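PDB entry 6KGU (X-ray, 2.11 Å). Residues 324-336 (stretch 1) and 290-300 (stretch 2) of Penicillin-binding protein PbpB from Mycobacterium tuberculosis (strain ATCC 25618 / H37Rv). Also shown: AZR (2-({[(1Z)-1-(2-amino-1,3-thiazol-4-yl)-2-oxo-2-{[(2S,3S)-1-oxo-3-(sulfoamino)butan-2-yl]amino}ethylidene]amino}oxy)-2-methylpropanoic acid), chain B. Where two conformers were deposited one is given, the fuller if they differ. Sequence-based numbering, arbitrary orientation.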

# COMPACT_ATOMS: atom_id res chain seq x y z
N SER A 324 -1.19 -16.00 12.50
CA SER A 324 -0.80 -16.28 11.12
C SER A 324 -0.48 -17.76 10.92
O SER A 324 0.61 -18.14 10.49
CB SER A 324 0.36 -15.39 10.67
OG SER A 324 0.33 -15.16 9.26
N SER A 325 -1.46 -18.61 11.25
CA SER A 325 -1.38 -20.04 10.95
C SER A 325 -1.74 -20.25 9.48
O SER A 325 -2.87 -19.97 9.07
CB SER A 325 -2.31 -20.84 11.86
OG SER A 325 -2.40 -22.19 11.42
N ASN A 326 -0.75 -20.67 8.67
CA ASN A 326 -1.03 -21.07 7.29
C ASN A 326 -1.99 -22.25 7.25
O ASN A 326 -2.90 -22.28 6.41
CB ASN A 326 0.27 -21.45 6.55
CG ASN A 326 1.19 -20.26 6.28
OD1 ASN A 326 0.82 -19.10 6.43
ND2 ASN A 326 2.42 -20.58 5.88
N VAL A 327 -1.77 -23.24 8.11
CA VAL A 327 -2.64 -24.41 8.15
C VAL A 327 -4.07 -24.01 8.49
O VAL A 327 -5.03 -24.44 7.84
CB VAL A 327 -2.09 -25.45 9.14
CG1 VAL A 327 -3.11 -26.58 9.35
CG2 VAL A 327 -0.74 -26.01 8.63
N GLY A 328 -4.24 -23.18 9.53
CA GLY A 328 -5.58 -22.72 9.86
C GLY A 328 -6.20 -21.94 8.72
O GLY A 328 -7.41 -22.06 8.45
N THR A 329 -5.40 -21.14 8.01
CA THR A 329 -5.93 -20.37 6.89
C THR A 329 -6.45 -21.30 5.80
O THR A 329 -7.54 -21.08 5.25
CB THR A 329 -4.86 -19.43 6.36
OG1 THR A 329 -4.54 -18.46 7.37
CG2 THR A 329 -5.36 -18.69 5.10
N LEU A 330 -5.71 -22.37 5.51
CA LEU A 330 -6.12 -23.26 4.42
C LEU A 330 -7.31 -24.12 4.83
O LEU A 330 -8.16 -24.42 3.99
CB LEU A 330 -4.94 -24.13 3.98
CG LEU A 330 -3.87 -23.34 3.23
CD1 LEU A 330 -2.66 -24.21 2.95
CD2 LEU A 330 -4.43 -22.77 1.95
N MET A 331 -7.38 -24.54 6.09
CA MET A 331 -8.55 -25.28 6.55
C MET A 331 -9.81 -24.45 6.39
O MET A 331 -10.83 -24.93 5.88
CB MET A 331 -8.36 -25.71 8.00
CG MET A 331 -7.25 -26.72 8.16
SD MET A 331 -7.11 -27.33 9.82
CE MET A 331 -8.79 -27.84 10.12
N LEU A 332 -9.76 -23.18 6.81
CA LEU A 332 -10.89 -22.27 6.63
C LEU A 332 -11.14 -21.97 5.16
O LEU A 332 -12.30 -21.86 4.74
CB LEU A 332 -10.65 -20.94 7.37
CG LEU A 332 -10.62 -20.96 8.90
CD1 LEU A 332 -10.06 -19.63 9.44
CD2 LEU A 332 -12.03 -21.27 9.46
N SER A 333 -10.08 -21.80 4.38
CA SER A 333 -10.25 -21.60 2.94
C SER A 333 -10.94 -22.80 2.29
O SER A 333 -11.68 -22.64 1.31
CB SER A 333 -8.89 -21.33 2.28
OG SER A 333 -8.31 -20.13 2.77
N GLN A 334 -10.70 -24.01 2.81
CA GLN A 334 -11.37 -25.20 2.27
C GLN A 334 -12.89 -25.08 2.40
O GLN A 334 -13.62 -25.61 1.56
CB GLN A 334 -10.91 -26.48 2.97
CG GLN A 334 -9.51 -26.96 2.62
CD GLN A 334 -9.11 -28.18 3.44
OE1 GLN A 334 -9.96 -28.83 4.04
NE2 GLN A 334 -7.81 -28.48 3.49
N ARG A 335 -13.37 -24.40 3.45
CA ARG A 335 -14.81 -24.18 3.57
C ARG A 335 -15.30 -23.25 2.47
O ARG A 335 -16.41 -23.43 1.94
CB ARG A 335 -15.15 -23.60 4.94
CG ARG A 335 -14.49 -24.31 6.12
CD ARG A 335 -14.93 -23.67 7.44
NE ARG A 335 -14.44 -24.42 8.61
CZ ARG A 335 -14.76 -24.13 9.87
NH1 ARG A 335 -15.56 -23.11 10.12
NH2 ARG A 335 -14.28 -24.87 10.87
N VAL A 336 -14.49 -22.24 2.12
CA VAL A 336 -14.87 -21.28 1.09
C VAL A 336 -14.97 -21.94 -0.27
O VAL A 336 -15.93 -21.73 -1.02
CB VAL A 336 -13.87 -20.11 1.07
CG1 VAL A 336 -14.15 -19.17 -0.09
CG2 VAL A 336 -13.91 -19.36 2.40
C7 AZR B . 4.68 -16.98 8.99
S8 AZR B . 4.46 -17.02 0.52
O9 AZR B . 3.43 -14.18 5.71
O10 AZR B . 4.18 -18.82 5.39
O11 AZR B . 7.24 -18.27 5.88
N12 AZR B . 3.22 -14.99 8.76
N13 AZR B . 4.71 -16.64 5.78
N14 AZR B . 7.15 -18.05 4.47
N15 AZR B . 6.69 -17.35 1.79
N16 AZR B . 6.95 -16.77 -0.47
S17 AZR B . 3.66 -13.70 9.58
C18 AZR B . 4.20 -15.86 8.08
C19 AZR B . 3.65 -16.35 6.74
C20 AZR B . 2.87 -15.15 6.15
C21 AZR B . 4.84 -17.81 5.14
C22 AZR B . 5.94 -17.83 4.13
C23 AZR B . 8.56 -18.47 6.33
C24 AZR B . 5.65 -17.54 2.70
C25 AZR B . 4.40 -17.41 2.20
C26 AZR B . 6.20 -17.05 0.60
C27 AZR B . 9.27 -17.13 6.18
C28 AZR B . 8.57 -18.94 7.77
C29 AZR B . 9.21 -19.52 5.43
O30 AZR B . 8.58 -20.30 4.75
O31 AZR B . 10.50 -19.54 5.52
O32 AZR B . 4.28 -14.14 10.78
O33 AZR B . 2.34 -13.01 10.04
O34 AZR B . 4.31 -12.82 8.69
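Stretch 2, residues 290-300: VLQVPGSIQMG

The one polar bond that joins these two stretches ends on sulfur: Gln334 NE2 donates to Met299 SD at 3.5 Å, nearly straight at 171° but weak, as expected for a thioether acceptor. Everything else that holds stretch 2 against stretch 1 is packing, with 601 Å² buried over both sides.

Residues 291-294 and the strand 296-299 are extended; Gly295, with phi/psi of -73/-21, puts a bend between them, and Gly300 then turns off with positive phi, a conformation that favours glycine. The strand runs in broadly the same sense as helix 326-336, the two axes crossing at 41° with a closest approach of 8.5 Å. The backbones are nearest near the start of the helix, where the CA atoms of Gly328 and Val293 lie 5.6 Å apart and those of Val327 and Ser296 6.1 Å. Farther along, Leu330 CA and Met299 CA are 8.4 Å apart, a gap that side chains fill.

At the tight end the helix carries Gly328. Val293 CG1 comes to 3.5 Å from Gly328 N and 3.3 Å from Ser325 OG, so this methyl rests on the N-terminal turn itself. An ideal CB on Gly328 would fall close to Val293 CG1, at 3.6 Å, while its crowding would come from within the helix's own stretch, from Ser325 OG at 3.2 Å. Ser325 OG is the N-cap acceptor, taking Gly328 N at 2.8 Å.

Val327 is the hub. Val327 CG1 sits 3.9 Å from Val293 CG1, 4.0 Å from Pro294 CG and 3.8 Å from Ile297 CG2, and also reaches Pro294 O at 3.3 Å. Val327 CG2 lies 3.7 Å from Ser296 CA, covering the backbone where the loop becomes strand. A compact beta-branched residue thus meets both side chains and main chain.

In the strand the alternation is plain: Ile297 and Met299 direct their CA-to-CB bonds toward the helix, while Ser296 points away and Gln298 is out of reach. On the helix, Val327, Leu330 and Gln334 point toward the strand, spaced three and four residues apart, as one helical face requires. Leu330 CB packs 3.7 Å from Met299 SD. More loosely, Leu330 CB lies 4.3 Å from Ile297 CD1. Met299 is extended, with all three chi angles t, and its sulfur touches both Leu330 and Gln334.

Met331, Leu332 and Arg335 leave CA sideways, but their ends come nearer to stretch 2. Met331, modelled here in one of two conformers, places Met331 SD 3.8 Å from Pro294 CD and Met331 CE 3.7 Å from Gln292 O. Leu291 points its CA-to-CB bond toward the helix; Leu332 CD2 lies 4.1 Å from Leu291 CD1, and Arg335 NH2, in a guanidinium set obliquely, lies 3.5 Å from Leu291 CD2.

The rule to read here is one of spacing: glycine and valine on the helix where the backbones are close, leucine and methionine where they stand farther apart.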

# COMPACT_ATOMS: atom_id res chain seq x y z
N VAL A 290 -13.83 -21.90 17.96
CA VAL A 290 -12.65 -22.68 18.36
C VAL A 290 -12.36 -23.72 17.28
O VAL A 290 -13.18 -24.60 17.02
CB VAL A 290 -12.86 -23.34 19.73
CG1 VAL A 290 -11.62 -24.16 20.13
CG2 VAL A 290 -13.21 -22.26 20.79
N LEU A 291 -11.19 -23.62 16.65
CA LEU A 291 -10.77 -24.57 15.64
C LEU A 291 -9.79 -25.58 16.26
O LEU A 291 -9.41 -25.49 17.42
CB LEU A 291 -10.13 -23.85 14.46
CG LEU A 291 -11.00 -22.70 13.94
CD1 LEU A 291 -10.15 -21.74 13.12
CD2 LEU A 291 -12.14 -23.26 13.11
N GLN A 292 -9.40 -26.57 15.45
CA GLN A 292 -8.36 -27.53 15.81
C GLN A 292 -7.34 -27.51 14.68
O GLN A 292 -7.61 -27.99 13.58
CB GLN A 292 -8.94 -28.94 16.00
CG GLN A 292 -10.06 -29.04 17.05
CD GLN A 292 -9.62 -28.50 18.41
OE1 GLN A 292 -8.51 -28.75 18.87
NE2 GLN A 292 -10.51 -27.73 19.05
N VAL A 293 -6.16 -26.94 14.94
CA VAL A 293 -5.23 -26.63 13.86
C VAL A 293 -3.97 -27.47 14.04
O VAL A 293 -3.20 -27.25 14.98
CB VAL A 293 -4.91 -25.13 13.83
CG1 VAL A 293 -4.04 -24.76 12.62
CG2 VAL A 293 -6.24 -24.32 13.84
N PRO A 294 -3.73 -28.46 13.18
CA PRO A 294 -2.48 -29.22 13.25
C PRO A 294 -1.30 -28.41 12.75
O PRO A 294 -1.44 -27.36 12.12
CB PRO A 294 -2.74 -30.42 12.33
CG PRO A 294 -3.79 -29.94 11.37
CD PRO A 294 -4.67 -29.00 12.18
N GLY A 295 -0.10 -28.95 13.00
CA GLY A 295 1.12 -28.26 12.61
C GLY A 295 1.37 -28.28 11.12
O GLY A 295 2.12 -27.45 10.61
N SER A 296 0.77 -29.23 10.41
CA SER A 296 0.96 -29.30 8.98
C SER A 296 -0.20 -30.10 8.40
O SER A 296 -0.84 -30.87 9.11
CB SER A 296 2.30 -29.95 8.61
OG SER A 296 2.48 -31.16 9.30
N ILE A 297 -0.45 -29.90 7.11
CA ILE A 297 -1.43 -30.70 6.40
C ILE A 297 -0.95 -30.94 4.97
O ILE A 297 -0.12 -30.21 4.43
CB ILE A 297 -2.83 -30.05 6.35
CG1 ILE A 297 -2.79 -28.68 5.66
CG2 ILE A 297 -3.45 -29.96 7.73
CD1 ILE A 297 -4.17 -28.15 5.35
N GLN A 298 -1.52 -31.98 4.37
CA GLN A 298 -1.36 -32.29 2.96
C GLN A 298 -2.58 -31.75 2.22
O GLN A 298 -3.71 -32.16 2.49
CB GLN A 298 -1.24 -33.79 2.74
CG GLN A 298 -0.12 -34.45 3.53
CD GLN A 298 1.25 -34.00 3.07
OE1 GLN A 298 2.18 -33.89 3.87
NE2 GLN A 298 1.38 -33.72 1.76
N MET A 299 -2.35 -30.82 1.30
CA MET A 299 -3.45 -30.22 0.57
C MET A 299 -3.01 -30.01 -0.87
O MET A 299 -1.88 -29.58 -1.11
CB MET A 299 -3.87 -28.88 1.21
CG MET A 299 -4.99 -28.18 0.51
SD MET A 299 -5.58 -26.72 1.38
CE MET A 299 -6.75 -26.08 0.18
N GLY A 300 -3.89 -30.34 -1.82
CA GLY A 300 -3.57 -30.11 -3.22
C GLY A 300 -2.28 -30.77 -3.66
O GLY A 300 -1.60 -30.26 -4.55